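Local coordinates for protein citrinin polyketide synthase (Monascus purpureus, PDB 5MPT) that builds the polyketide precursor of the mycotoxin citrinin by condensing malonyl units, and in the domain described here transfers methyl groups to carbon, at residues M89-I92 against Y93-E97; V320-D324 against F325-L329; L51-A54 against H55-A59; G155-G159 against L160-F164; I109-S113 against V114-T118. All coordinates share one frame; numbering follows the deposited sequence.

Contact 1. Residues M89-I92 against Y93-E97; sequences MNLI and YGLLE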
loop_
_atom_site.group_PDB
_atom_site.type_symbol
_atom_site.label_atom_id
_atom_site.label_comp_id
_atom_site.label_asym_id
_atom_site.label_seq_id
_atom_site.Cartn_x
_atom_site.Cartn_y
_atom_site.Cartn_z
ATOM N N MET A 89 -7.170 9.991 -15.234
ATOM C CA MET A 89 -7.555 9.557 -16.562
ATOM C C MET A 89 -6.381 9.578 -17.521
ATOM O O MET A 89 -6.359 8.794 -18.472
ATOM C CB MET A 89 -8.716 10.401 -17.089
ATOM C CG MET A 89 -10.004 10.100 -16.320
ATOM S SD MET A 89 -10.540 8.393 -16.461
ATOM C CE MET A 89 -10.788 8.254 -18.238
ATOM N N ASN A 90 -5.392 10.437 -17.293
ATOM C CA ASN A 90 -4.170 10.338 -18.086
ATOM C C ASN A 90 -3.448 9.015 -17.822
ATOM O O ASN A 90 -2.866 8.420 -18.740
ATOM C CB ASN A 90 -3.260 11.527 -17.793
ATOM C CG ASN A 90 -3.855 12.845 -18.258
ATOM O OD1 ASN A 90 -4.589 12.902 -19.253
ATOM N ND2 ASN A 90 -3.550 13.913 -17.532
ATOM N N LEU A 91 -3.490 8.527 -16.580
ATOM C CA LEU A 91 -2.942 7.202 -16.272
ATOM C C LEU A 91 -3.775 6.106 -16.934
ATOM O O LEU A 91 -3.226 5.139 -17.475
ATOM C CB LEU A 91 -2.894 7.007 -14.763
ATOM C CG LEU A 91 -2.187 5.822 -14.113
ATOM C CD1 LEU A 91 -1.757 6.260 -12.709
ATOM C CD2 LEU A 91 -3.102 4.614 -14.036
ATOM N N ILE A 92 -5.104 6.267 -16.931
ATOM C CA ILE A 92 -6.007 5.302 -17.572
ATOM C C ILE A 92 -5.729 5.204 -19.068
ATOM O O ILE A 92 -5.691 4.102 -19.645
ATOM C CB ILE A 92 -7.470 5.697 -17.292
ATOM C CG1 ILE A 92 -7.817 5.452 -15.815
ATOM C CG2 ILE A 92 -8.429 4.914 -18.219
ATOM C CD1 ILE A 92 -7.715 3.958 -15.394
ATOM N N TYR A 93 -5.626 6.354 -19.741
ATOM C CA TYR A 93 -5.302 6.323 -21.163
ATOM C C TYR A 93 -3.930 5.720 -21.383
ATOM O O TYR A 93 -3.693 5.035 -22.386
ATOM C CB TYR A 93 -5.368 7.723 -21.766
ATOM C CG TYR A 93 -6.749 8.099 -22.190
ATOM C CD1 TYR A 93 -7.253 7.649 -23.396
ATOM C CD2 TYR A 93 -7.558 8.881 -21.390
ATOM C CE1 TYR A 93 -8.512 7.966 -23.786
ATOM C CE2 TYR A 93 -8.815 9.201 -21.772
ATOM C CZ TYR A 93 -9.294 8.742 -22.972
ATOM O OH TYR A 93 -10.566 9.076 -23.360
ATOM N N GLY A 94 -3.004 6.013 -20.483
ATOM C CA GLY A 94 -1.712 5.353 -20.528
ATOM C C GLY A 94 -1.832 3.846 -20.494
ATOM O O GLY A 94 -1.133 3.142 -21.229
ATOM N N LEU A 95 -2.695 3.321 -19.623
ATOM C CA LEU A 95 -2.830 1.869 -19.573
ATOM C C LEU A 95 -3.371 1.339 -20.893
ATOM O O LEU A 95 -2.917 0.305 -21.390
ATOM C CB LEU A 95 -3.738 1.429 -18.424
ATOM C CG LEU A 95 -3.340 1.701 -16.980
ATOM C CD1 LEU A 95 -4.434 1.117 -16.093
ATOM C CD2 LEU A 95 -1.952 1.138 -16.617
ATOM N N LEU A 96 -4.344 2.037 -21.480
ATOM C CA LEU A 96 -4.886 1.577 -22.753
ATOM C C LEU A 96 -3.813 1.591 -23.827
ATOM O O LEU A 96 -3.788 0.717 -24.705
ATOM C CB LEU A 96 -6.071 2.446 -23.166
ATOM C CG LEU A 96 -7.363 2.252 -22.382
ATOM C CD1 LEU A 96 -8.377 3.275 -22.884
ATOM C CD2 LEU A 96 -7.919 0.861 -22.558
ATOM N N GLU A 97 -2.923 2.588 -23.785
ATOM C CA GLU A 97 -1.818 2.615 -24.735
ATOM C C GLU A 97 -0.857 1.460 -24.481
ATOM O O GLU A 97 -0.430 0.782 -25.426
ATOM C CB GLU A 97 -1.084 3.955 -24.673
ATOM C CG GLU A 97 -0.048 4.123 -25.787
ATOM C CD GLU A 97 0.553 5.515 -25.851
ATOM O OE1 GLU A 97 1.008 6.016 -24.795
ATOM O OE2 GLU A 97 0.564 6.103 -26.963
#
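Met89 and Tyr93 meet through a chain folded back on itself: CG of Met89 lies beside the backbone N (chi1 -70°), and the two following torsions bend in the same sense, so that the methyl CE arrives 4.2 Å from CE2 of Tyr93. The phenol ring of Tyr93 also has its CG beside the backbone N (chi1 -85°), which brings one edge back over the preceding turn, where CD2 lies 3.2 Å from Met89 O, close to the ring plane. The same oxygen accepts a nearly straight hydrogen bond from Tyr93 N (2.8 Å). Such i to i+4 pairing is what one turn of an alpha helix provides, and here it belongs to helix 86-98 of the helix-turn-helix family region of the methyltransferase portion. Two residues further along, Leu91 and Leu95 run side by side in the same direction, CD2 of Leu91 resting 4.1 Å from CG of Leu95, and the same pair is tied by the backbone bond from Leu95 N to Leu91 O (2.9 Å). Ile92 touches Leu95 more loosely, CD1 to CD1 at 4.4 Å. Beyond the helix, the hydroxyl of Tyr93 is hydrogen-bonded to Val79 N and its ring meets that of Phe60, while Ile92 and Leu96 pack on helix 40-62.

Contact 2. Residues V320-D324 against F325-L329; sequences VPWVD and FIFGL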
loop_
_atom_site.group_PDB
_atom_site.type_symbol
_atom_site.label_atom_id
_atom_site.label_comp_id
_atom_site.label_asym_id
_atom_site.label_seq_id
_atom_site.Cartn_x
_atom_site.Cartn_y
_atom_site.Cartn_z
ATOM N N VAL A 320 1.499 -0.804 -9.825
ATOM C CA VAL A 320 0.845 -2.040 -10.251
ATOM C C VAL A 320 -0.477 -1.603 -10.871
ATOM O O VAL A 320 -1.204 -0.818 -10.239
ATOM C CB VAL A 320 0.607 -2.986 -9.073
ATOM C CG1 VAL A 320 -0.291 -4.157 -9.473
ATOM C CG2 VAL A 320 1.948 -3.516 -8.571
ATOM N N PRO A 321 -0.843 -2.060 -12.077
ATOM C CA PRO A 321 -2.035 -1.455 -12.712
ATOM C C PRO A 321 -3.317 -1.578 -11.893
ATOM O O PRO A 321 -4.047 -0.577 -11.786
ATOM C CB PRO A 321 -2.110 -2.178 -14.064
ATOM C CG PRO A 321 -0.705 -2.476 -14.376
ATOM C CD PRO A 321 -0.067 -2.829 -13.067
ATOM N N TRP A 322 -3.632 -2.749 -11.316
ATOM C CA TRP A 322 -4.898 -2.841 -10.589
ATOM C C TRP A 322 -4.941 -1.907 -9.389
ATOM O O TRP A 322 -6.024 -1.438 -9.018
ATOM C CB TRP A 322 -5.213 -4.263 -10.144
ATOM C CG TRP A 322 -4.373 -4.866 -8.999
ATOM C CD1 TRP A 322 -3.327 -5.726 -9.120
ATOM C CD2 TRP A 322 -4.528 -4.620 -7.582
ATOM N NE1 TRP A 322 -2.828 -6.036 -7.877
ATOM C CE2 TRP A 322 -3.549 -5.373 -6.923
ATOM C CE3 TRP A 322 -5.407 -3.852 -6.819
ATOM C CZ2 TRP A 322 -3.436 -5.385 -5.558
ATOM C CZ3 TRP A 322 -5.288 -3.861 -5.476
ATOM C CH2 TRP A 322 -4.314 -4.622 -4.843
ATOM N N VAL A 323 -3.794 -1.630 -8.768
ATOM C CA VAL A 323 -3.761 -0.694 -7.645
ATOM C C VAL A 323 -4.121 0.714 -8.114
ATOM O O VAL A 323 -4.991 1.385 -7.536
ATOM C CB VAL A 323 -2.376 -0.725 -6.970
ATOM C CG1 VAL A 323 -2.287 0.299 -5.839
ATOM C CG2 VAL A 323 -2.061 -2.152 -6.477
ATOM N N ASP A 324 -3.430 1.203 -9.143
ATOM C CA ASP A 324 -3.807 2.490 -9.725
ATOM C C ASP A 324 -5.261 2.505 -10.172
ATOM O O ASP A 324 -5.969 3.497 -9.989
ATOM C CB ASP A 324 -2.903 2.824 -10.904
ATOM C CG ASP A 324 -1.592 3.406 -10.459
ATOM O OD1 ASP A 324 -1.653 4.322 -9.621
ATOM O OD2 ASP A 324 -0.528 2.964 -10.942
ATOM N N PHE A 325 -5.717 1.433 -10.802
ATOM C CA PHE A 325 -7.051 1.419 -11.397
ATOM C C PHE A 325 -8.128 1.629 -10.344
ATOM O O PHE A 325 -9.134 2.305 -10.593
ATOM C CB PHE A 325 -7.261 0.092 -12.108
ATOM C CG PHE A 325 -8.610 -0.061 -12.751
ATOM C CD1 PHE A 325 -9.032 0.809 -13.744
ATOM C CD2 PHE A 325 -9.472 -1.081 -12.369
ATOM C CE1 PHE A 325 -10.266 0.649 -14.336
ATOM C CE2 PHE A 325 -10.707 -1.245 -12.972
ATOM C CZ PHE A 325 -11.111 -0.349 -13.929
ATOM N N ILE A 326 -7.930 1.059 -9.159
ATOM C CA ILE A 326 -8.898 1.166 -8.073
ATOM C C ILE A 326 -8.658 2.409 -7.250
ATOM O O ILE A 326 -9.560 3.216 -7.049
ATOM C CB ILE A 326 -8.826 -0.050 -7.147
ATOM C CG1 ILE A 326 -9.117 -1.314 -7.947
ATOM C CG2 ILE A 326 -9.783 0.118 -5.958
ATOM C CD1 ILE A 326 -8.819 -2.603 -7.224
ATOM N N PHE A 327 -7.467 2.505 -6.670
ATOM C CA PHE A 327 -7.209 3.587 -5.740
ATOM C C PHE A 327 -7.117 4.924 -6.433
ATOM O O PHE A 327 -7.377 5.956 -5.799
ATOM C CB PHE A 327 -5.938 3.287 -4.950
ATOM C CG PHE A 327 -6.118 2.191 -3.943
ATOM C CD1 PHE A 327 -5.918 0.871 -4.282
ATOM C CD2 PHE A 327 -6.455 2.497 -2.632
ATOM C CE1 PHE A 327 -6.098 -0.146 -3.351
ATOM C CE2 PHE A 327 -6.608 1.485 -1.684
ATOM C CZ PHE A 327 -6.435 0.176 -2.041
ATOM N N GLY A 328 -6.828 4.935 -7.734
ATOM C CA GLY A 328 -6.777 6.189 -8.432
ATOM C C GLY A 328 -8.108 6.901 -8.482
ATOM O O GLY A 328 -8.136 8.101 -8.768
ATOM N N LEU A 329 -9.201 6.206 -8.159
ATOM C CA LEU A 329 -10.521 6.810 -8.065
ATOM C C LEU A 329 -10.714 7.616 -6.789
ATOM O O LEU A 329 -11.747 8.299 -6.671
ATOM C CB LEU A 329 -11.612 5.746 -8.085
ATOM C CG LEU A 329 -11.862 4.955 -9.361
ATOM C CD1 LEU A 329 -12.818 3.838 -9.059
ATOM C CD2 LEU A 329 -12.437 5.885 -10.415
#
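Apolar contact between Trp322 and Ile326 is made at the rim of the indole: the methyl CD1 of Ile326 lies near the ring plane, 3.7 Å from Trp322 CE3. With CG of Trp322 between the backbone N and the carbonyl carbon (chi1 72°), the indole lies with one face against CG2 of the adjacent Val323. The other branch of Val323, CG1, reaches CD1 of Phe327 at 4.0 Å. Among the polar contacts, Val323 O accepts from Phe327 N (2.9 Å) and also lies in the plane of the Phe327 ring, at its edge; a second bond to this oxygen, from Ile326 N, is weak. Gly328 N bonds to Asp324 O (2.8 Å) from above the carbonyl plane. The carboxylate of Asp324 is held from outside, OD1 by His342 and Trp333 and OD2 by Gln319, and Tyr40 bonds to Trp322 NE1. Helix 321-327 borders the methyl-transfer site: the Phe327 side chain comes within about 3 Å of that of the catalytic Tyr177.

Contact 3. Residues L51-A54 against H55-A59; sequences LCVA and HIVNA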
loop_
_atom_site.group_PDB
_atom_site.type_symbol
_atom_site.label_atom_id
_atom_site.label_comp_id
_atom_site.label_asym_id
_atom_site.label_seq_id
_atom_site.Cartn_x
_atom_site.Cartn_y
_atom_site.Cartn_z
ATOM N N LEU A 51 -7.961 -7.585 -16.973
ATOM C CA LEU A 51 -9.293 -7.316 -16.456
ATOM C C LEU A 51 -9.532 -5.814 -16.311
ATOM O O LEU A 51 -10.608 -5.315 -16.651
ATOM C CB LEU A 51 -9.473 -8.039 -15.123
ATOM C CG LEU A 51 -10.754 -7.880 -14.307
ATOM C CD1 LEU A 51 -11.964 -8.372 -15.124
ATOM C CD2 LEU A 51 -10.626 -8.633 -12.986
ATOM N N CYS A 52 -8.538 -5.065 -15.827
ATOM C CA CYS A 52 -8.702 -3.616 -15.750
ATOM C C CYS A 52 -8.967 -3.019 -17.128
ATOM O O CYS A 52 -9.864 -2.170 -17.310
ATOM C CB CYS A 52 -7.469 -2.955 -15.153
ATOM S SG CYS A 52 -7.059 -3.359 -13.437
ATOM N N VAL A 53 -8.147 -3.410 -18.100
ATOM C CA VAL A 53 -8.287 -2.873 -19.446
ATOM C C VAL A 53 -9.667 -3.187 -19.991
ATOM O O VAL A 53 -10.317 -2.327 -20.577
ATOM C CB VAL A 53 -7.168 -3.418 -20.349
ATOM C CG1 VAL A 53 -7.453 -3.086 -21.828
ATOM C CG2 VAL A 53 -5.820 -2.845 -19.883
ATOM N N ALA A 54 -10.141 -4.421 -19.798
ATOM C CA ALA A 54 -11.473 -4.780 -20.282
ATOM C C ALA A 54 -12.540 -3.924 -19.626
ATOM O O ALA A 54 -13.481 -3.468 -20.288
ATOM C CB ALA A 54 -11.753 -6.256 -20.021
ATOM N N HIS A 55 -12.408 -3.680 -18.328
ATOM C CA HIS A 55 -13.346 -2.799 -17.642
ATOM C C HIS A 55 -13.291 -1.385 -18.201
ATOM O O HIS A 55 -14.319 -0.715 -18.333
ATOM C CB HIS A 55 -13.037 -2.754 -16.158
ATOM C CG HIS A 55 -13.558 -3.903 -15.367
ATOM N ND1 HIS A 55 -14.886 -4.243 -15.312
ATOM C CD2 HIS A 55 -12.917 -4.768 -14.546
ATOM C CE1 HIS A 55 -15.051 -5.262 -14.492
ATOM N NE2 HIS A 55 -13.866 -5.599 -14.008
ATOM N N ILE A 56 -12.099 -0.924 -18.561
ATOM C CA ILE A 56 -11.955 0.414 -19.123
ATOM C C ILE A 56 -12.638 0.492 -20.477
ATOM O O ILE A 56 -13.391 1.432 -20.765
ATOM C CB ILE A 56 -10.462 0.780 -19.223
ATOM C CG1 ILE A 56 -9.874 0.977 -17.843
ATOM C CG2 ILE A 56 -10.288 2.042 -20.062
ATOM C CD1 ILE A 56 -8.395 0.837 -17.808
ATOM N N VAL A 57 -12.418 -0.524 -21.320
ATOM C CA VAL A 57 -13.034 -0.545 -22.633
ATOM C C VAL A 57 -14.555 -0.499 -22.501
ATOM O O VAL A 57 -15.235 0.275 -23.188
ATOM C CB VAL A 57 -12.584 -1.786 -23.420
ATOM C CG1 VAL A 57 -13.459 -1.941 -24.653
ATOM C CG2 VAL A 57 -11.142 -1.663 -23.845
ATOM N N ASN A 58 -15.099 -1.293 -21.574
ATOM C CA ASN A 58 -16.535 -1.277 -21.331
ATOM C C ASN A 58 -17.025 0.098 -20.897
ATOM O O ASN A 58 -18.088 0.540 -21.337
ATOM C CB ASN A 58 -16.894 -2.325 -20.282
ATOM C CG ASN A 58 -16.844 -3.720 -20.814
ATOM O OD1 ASN A 58 -16.835 -3.942 -22.037
ATOM N ND2 ASN A 58 -16.830 -4.695 -19.904
ATOM N N ALA A 59 -16.289 0.772 -20.005
ATOM C CA ALA A 59 -16.691 2.100 -19.555
ATOM C C ALA A 59 -16.664 3.103 -20.706
ATOM O O ALA A 59 -17.544 3.965 -20.835
ATOM C CB ALA A 59 -15.774 2.534 -18.402
#
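Helix 40-62, a long helix running through the helix-turn-helix family region of this methyltransferase portion, contributes two successive turns here, with Leu51 and His55 as the main side-chain pair. They lie alongside one another and point the same way. Leu51 sends its branch CD1 to within 3.5 Å of His55 NE2, while its CG stands 3.8 Å from His55 CD2. Having CG opposite the backbone N (chi1 177°) turns the leucine along the helix toward the following turn. The imidazole, whose CG sits beside its own N (chi1 -81°), swings back over the turn before it, and CD2 comes 3.2 Å from Leu51 O. This oxygen accepts the backbone bond from His55 N (3.0 Å), and the next one, Cys52 O, accepts from Ile56 N (2.8 Å). Ile56 lays its CG1 3.2 Å from that same Cys52 O. Val53 and Val57 touch lightly, CG1 to CG2 at 4.4 Å, on a side of the helix where Leu96 and Leu101 also pack. Around the helix, Cys52, His55 and Ile56 receive the ring of Phe325, and Asn58 OD1 is bonded to Arg68. The imidazole of buried His55 is therefore flanked by leucine carbon at NE2, yet that nitrogen also has a hydrogen bond with Ser143 OG of helix 136-146, which satisfies it and would help fix the ring's rotation.

Contact 4. Residues G155-G159 against L160-F164; sequences GKEDG and LQLIF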
loop_
_atom_site.group_PDB
_atom_site.type_symbol
_atom_site.label_atom_id
_atom_site.label_comp_id
_atom_site.label_asym_id
_atom_site.label_seq_id
_atom_site.Cartn_x
_atom_site.Cartn_y
_atom_site.Cartn_z
ATOM N N GLY A 155 -19.046 10.837 -11.796
ATOM C CA GLY A 155 -19.637 11.317 -10.572
ATOM C C GLY A 155 -20.957 10.683 -10.200
ATOM O O GLY A 155 -21.501 11.017 -9.145
ATOM N N LYS A 156 -21.523 9.825 -11.048
ATOM C CA LYS A 156 -22.785 9.188 -10.678
ATOM C C LYS A 156 -22.605 8.255 -9.488
ATOM O O LYS A 156 -23.537 8.072 -8.702
ATOM C CB LYS A 156 -23.365 8.427 -11.868
ATOM C CG LYS A 156 -24.705 7.793 -11.588
ATOM C CD LYS A 156 -25.246 7.094 -12.809
ATOM C CE LYS A 156 -26.538 6.381 -12.501
ATOM N NZ LYS A 156 -27.034 5.678 -13.712
ATOM N N GLU A 157 -21.444 7.618 -9.376
ATOM C CA GLU A 157 -21.052 6.865 -8.193
ATOM C C GLU A 157 -19.729 7.425 -7.697
ATOM O O GLU A 157 -19.029 8.146 -8.413
ATOM C CB GLU A 157 -20.892 5.359 -8.485
ATOM C CG GLU A 157 -22.140 4.664 -8.989
ATOM C CD GLU A 157 -23.038 4.175 -7.878
ATOM O OE1 GLU A 157 -22.805 4.558 -6.714
ATOM O OE2 GLU A 157 -23.974 3.400 -8.175
ATOM N N ASP A 158 -19.389 7.088 -6.459
ATOM C CA ASP A 158 -18.128 7.492 -5.857
ATOM C C ASP A 158 -17.332 6.255 -5.443
ATOM O O ASP A 158 -17.859 5.357 -4.773
ATOM C CB ASP A 158 -18.372 8.411 -4.657
ATOM C CG ASP A 158 -17.088 8.834 -4.003
ATOM O OD1 ASP A 158 -16.431 9.753 -4.533
ATOM O OD2 ASP A 158 -16.712 8.211 -3.002
ATOM N N GLY A 159 -16.061 6.206 -5.854
ATOM C CA GLY A 159 -15.234 5.053 -5.553
ATOM C C GLY A 159 -15.135 4.758 -4.067
ATOM O O GLY A 159 -15.261 3.607 -3.645
ATOM N N LEU A 160 -14.932 5.796 -3.254
ATOM C CA LEU A 160 -14.809 5.585 -1.817
ATOM C C LEU A 160 -16.083 4.985 -1.241
ATOM O O LEU A 160 -16.026 4.050 -0.430
ATOM C CB LEU A 160 -14.487 6.910 -1.125
ATOM C CG LEU A 160 -14.092 6.781 0.344
ATOM C CD1 LEU A 160 -12.815 6.015 0.446
ATOM C CD2 LEU A 160 -13.957 8.168 0.941
ATOM N N GLN A 161 -17.241 5.488 -1.677
ATOM C CA GLN A 161 -18.518 4.938 -1.231
ATOM C C GLN A 161 -18.681 3.480 -1.671
ATOM O O GLN A 161 -19.132 2.636 -0.888
ATOM C CB GLN A 161 -19.665 5.812 -1.756
ATOM C CG GLN A 161 -21.011 5.561 -1.085
ATOM C CD GLN A 161 -21.637 4.231 -1.482
ATOM O OE1 GLN A 161 -21.539 3.802 -2.635
ATOM N NE2 GLN A 161 -22.280 3.570 -0.525
ATOM N N LEU A 162 -18.321 3.157 -2.916
ATOM C CA LEU A 162 -18.501 1.784 -3.394
ATOM C C LEU A 162 -17.744 0.792 -2.540
ATOM O O LEU A 162 -18.248 -0.296 -2.228
ATOM C CB LEU A 162 -18.017 1.644 -4.835
ATOM C CG LEU A 162 -18.944 2.069 -5.963
ATOM C CD1 LEU A 162 -18.262 1.688 -7.250
ATOM C CD2 LEU A 162 -20.321 1.422 -5.853
ATOM N N ILE A 163 -16.506 1.130 -2.200
ATOM C CA ILE A 163 -15.644 0.211 -1.481
ATOM C C ILE A 163 -16.080 0.093 -0.030
ATOM O O ILE A 163 -16.222 -1.007 0.508
ATOM C CB ILE A 163 -14.187 0.684 -1.595
ATOM C CG1 ILE A 163 -13.769 0.750 -3.073
ATOM C CG2 ILE A 163 -13.290 -0.165 -0.755
ATOM C CD1 ILE A 163 -12.434 1.451 -3.288
ATOM N N PHE A 164 -16.286 1.225 0.634
ATOM C CA PHE A 164 -16.430 1.227 2.081
ATOM C C PHE A 164 -17.863 1.381 2.543
ATOM O O PHE A 164 -18.123 1.257 3.744
ATOM C CB PHE A 164 -15.594 2.345 2.673
ATOM C CG PHE A 164 -14.128 2.186 2.421
ATOM C CD1 PHE A 164 -13.370 1.347 3.205
ATOM C CD2 PHE A 164 -13.515 2.873 1.386
ATOM C CE1 PHE A 164 -12.014 1.201 2.980
ATOM C CE2 PHE A 164 -12.161 2.723 1.152
ATOM C CZ PHE A 164 -11.413 1.892 1.948
HETATM O O HOH W 1 -21.094 5.265 -5.135
#
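Asp158 and Gln161 meet where an irregular link turns into a helix: Gly155 has left helix 149-154 with positive phi in a Schellman motif, Glu157 and Asp158 are extended, and Gly159 begins helix 159-164. Asp158 is the N-cap. Its side chain, with CG opposite the backbone N (chi1 179°), reaches forward so that OD2 accepts from Gln161 N at 3.1 Å through its anti lone pair, taking up an N-H of the first turn. The backbone carbonyl Asp158 O then opens the regular series, receiving Leu162 N at 2.9 Å nearly along the C=O axis, followed by the bond from Ile163 N to Gly159 O (3.1 Å). Ile163 folds CG1 back to 3.3 Å from that Gly159 O. Leu162 instead sends CD2 toward the carboxylate of Glu157, crossing its chain at about a right angle, and also packs on Cys152 and Leu144. A water joins the two segments, accepting from Asp158 N at 2.8 Å and lying 2.9 Å from Gln161 OE1.

Contact 5. Residues I109-S113 against V114-T118; sequences ITRTS and VPVST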
loop_
_atom_site.group_PDB
_atom_site.type_symbol
_atom_site.label_atom_id
_atom_site.label_comp_id
_atom_site.label_asym_id
_atom_site.label_seq_id
_atom_site.Cartn_x
_atom_site.Cartn_y
_atom_site.Cartn_z
ATOM N N ILE A 109 -5.888 10.937 -29.780
ATOM C CA ILE A 109 -6.013 9.520 -29.467
ATOM C C ILE A 109 -6.477 8.806 -30.727
ATOM O O ILE A 109 -7.476 9.197 -31.331
ATOM C CB ILE A 109 -7.003 9.288 -28.316
ATOM C CG1 ILE A 109 -6.619 10.132 -27.095
ATOM C CG2 ILE A 109 -7.067 7.805 -27.972
ATOM C CD1 ILE A 109 -7.785 10.434 -26.201
ATOM N N THR A 110 -5.760 7.768 -31.126
ATOM C CA THR A 110 -6.128 7.008 -32.309
ATOM C C THR A 110 -6.147 5.523 -31.980
ATOM O O THR A 110 -5.363 5.047 -31.154
ATOM C CB THR A 110 -5.170 7.288 -33.467
ATOM O OG1 THR A 110 -3.828 7.005 -33.057
ATOM C CG2 THR A 110 -5.281 8.747 -33.898
ATOM N N ARG A 111 -7.064 4.805 -32.617
ATOM C CA ARG A 111 -7.195 3.373 -32.412
ATOM C C ARG A 111 -6.096 2.640 -33.173
ATOM O O ARG A 111 -5.676 3.077 -34.248
ATOM C CB ARG A 111 -8.579 2.916 -32.880
ATOM C CG ARG A 111 -8.907 1.460 -32.577
ATOM C CD ARG A 111 -9.357 1.244 -31.128
ATOM N NE ARG A 111 -9.895 -0.101 -31.018
ATOM C CZ ARG A 111 -9.145 -1.188 -30.935
ATOM N NH1 ARG A 111 -7.815 -1.078 -30.888
ATOM N NH2 ARG A 111 -9.721 -2.384 -30.891
ATOM N N THR A 112 -5.607 1.537 -32.594
ATOM C CA THR A 112 -4.642 0.680 -33.267
ATOM C C THR A 112 -5.375 -0.419 -34.026
ATOM O O THR A 112 -6.605 -0.471 -34.057
ATOM C CB THR A 112 -3.687 0.026 -32.278
ATOM O OG1 THR A 112 -4.425 -0.921 -31.498
ATOM C CG2 THR A 112 -3.022 1.042 -31.370
ATOM N N SER A 113 -4.613 -1.347 -34.599
ATOM C CA SER A 113 -5.156 -2.541 -35.232
ATOM C C SER A 113 -5.400 -3.673 -34.246
ATOM O O SER A 113 -5.896 -4.727 -34.649
ATOM C CB SER A 113 -4.201 -3.027 -36.314
ATOM O OG SER A 113 -2.937 -3.278 -35.735
ATOM N N VAL A 114 -5.060 -3.497 -32.975
ATOM C CA VAL A 114 -5.152 -4.594 -32.015
ATOM C C VAL A 114 -6.597 -4.786 -31.567
ATOM O O VAL A 114 -7.192 -3.866 -30.989
ATOM C CB VAL A 114 -4.254 -4.350 -30.795
ATOM C CG1 VAL A 114 -4.365 -5.512 -29.813
ATOM C CG2 VAL A 114 -2.815 -4.135 -31.235
ATOM N N PRO A 115 -7.178 -5.970 -31.745
ATOM C CA PRO A 115 -8.557 -6.173 -31.301
ATOM C C PRO A 115 -8.675 -6.233 -29.782
ATOM O O PRO A 115 -7.807 -6.754 -29.067
ATOM C CB PRO A 115 -8.953 -7.496 -31.968
ATOM C CG PRO A 115 -7.702 -8.212 -32.131
ATOM C CD PRO A 115 -6.618 -7.186 -32.352
ATOM N N VAL A 116 -9.748 -5.603 -29.299
ATOM C CA VAL A 116 -10.182 -5.767 -27.922
ATOM C C VAL A 116 -10.446 -7.240 -27.655
ATOM O O VAL A 116 -10.927 -7.975 -28.525
ATOM C CB VAL A 116 -11.439 -4.913 -27.684
ATOM C CG1 VAL A 116 -12.037 -5.178 -26.313
ATOM C CG2 VAL A 116 -11.093 -3.462 -27.843
ATOM N N SER A 117 -10.139 -7.678 -26.442
ATOM C CA SER A 117 -10.431 -9.050 -26.065
ATOM C C SER A 117 -11.927 -9.316 -26.152
ATOM O O SER A 117 -12.748 -8.445 -25.852
ATOM C CB SER A 117 -9.935 -9.328 -24.652
ATOM O OG SER A 117 -10.490 -10.541 -24.182
ATOM N N THR A 118 -12.281 -10.538 -26.563
ATOM C CA THR A 118 -13.678 -10.925 -26.677
ATOM C C THR A 118 -14.205 -11.594 -25.413
ATOM O O THR A 118 -15.422 -11.774 -25.277
ATOM C CB THR A 118 -13.865 -11.857 -27.879
ATOM O OG1 THR A 118 -13.090 -13.038 -27.684
ATOM C CG2 THR A 118 -13.405 -11.170 -29.157
#
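Val114 O is gripped end-on by the guanidinium of Arg111, NH1 and NH2 each donating to it at 2.9 Å. The oxygen lies within 5° of the guanidinium plane, and both nitrogens approach from the same face of the carbonyl, both tilted modestly out of the carbonyl plane. The arrangement closes the exit of strand 108-111, the middle strand of a small three-stranded antiparallel sheet, onto the loop leading to helix 121-131. Arg111 reaches around by a bend at chi2 (80°) that turns its chain back toward the following residues. Other carbonyls complete the grip on this buried side chain: Ile67 O takes NE and Leu101 O takes NH1. Hydroxyl OG1 of Thr112, itself bonded to Arg100 O, accepts from Val114 N at 3.0 Å, with the two side chains running side by side. Pro115 CA also lies at the edge of the guanidinium, in its plane. Val116 crosses the arginine at about a right angle, its methyl CG2 3.5 Å from Arg111 NH2.

In the fold
Along the chain the order is contact 3, contact 1, contact 5, contact 4 and contact 2. Contacts 1 and 3, centres about 11 Å apart, lie on helices 86-98 and 40-62 of the same helix-turn-helix region, where Leu96 and Ile92 pack against Ile56. Contact 2, on helix 321-327, comes from later in the sequence yet touches both, with Phe325 fitted against Ile92, Cys52 and Ile56. Contact 5 starts on the middle strand of the small antiparallel sheet, its centre about 12 Å from that of contact 3; Val116 packs on Val57 there and Ile109 on Tyr93 of contact 1. Contact 4 meets contact 2 through Ile163 and Ile326. Helix 321-327 thus joins the N-terminal helical part to the methyl-transfer site.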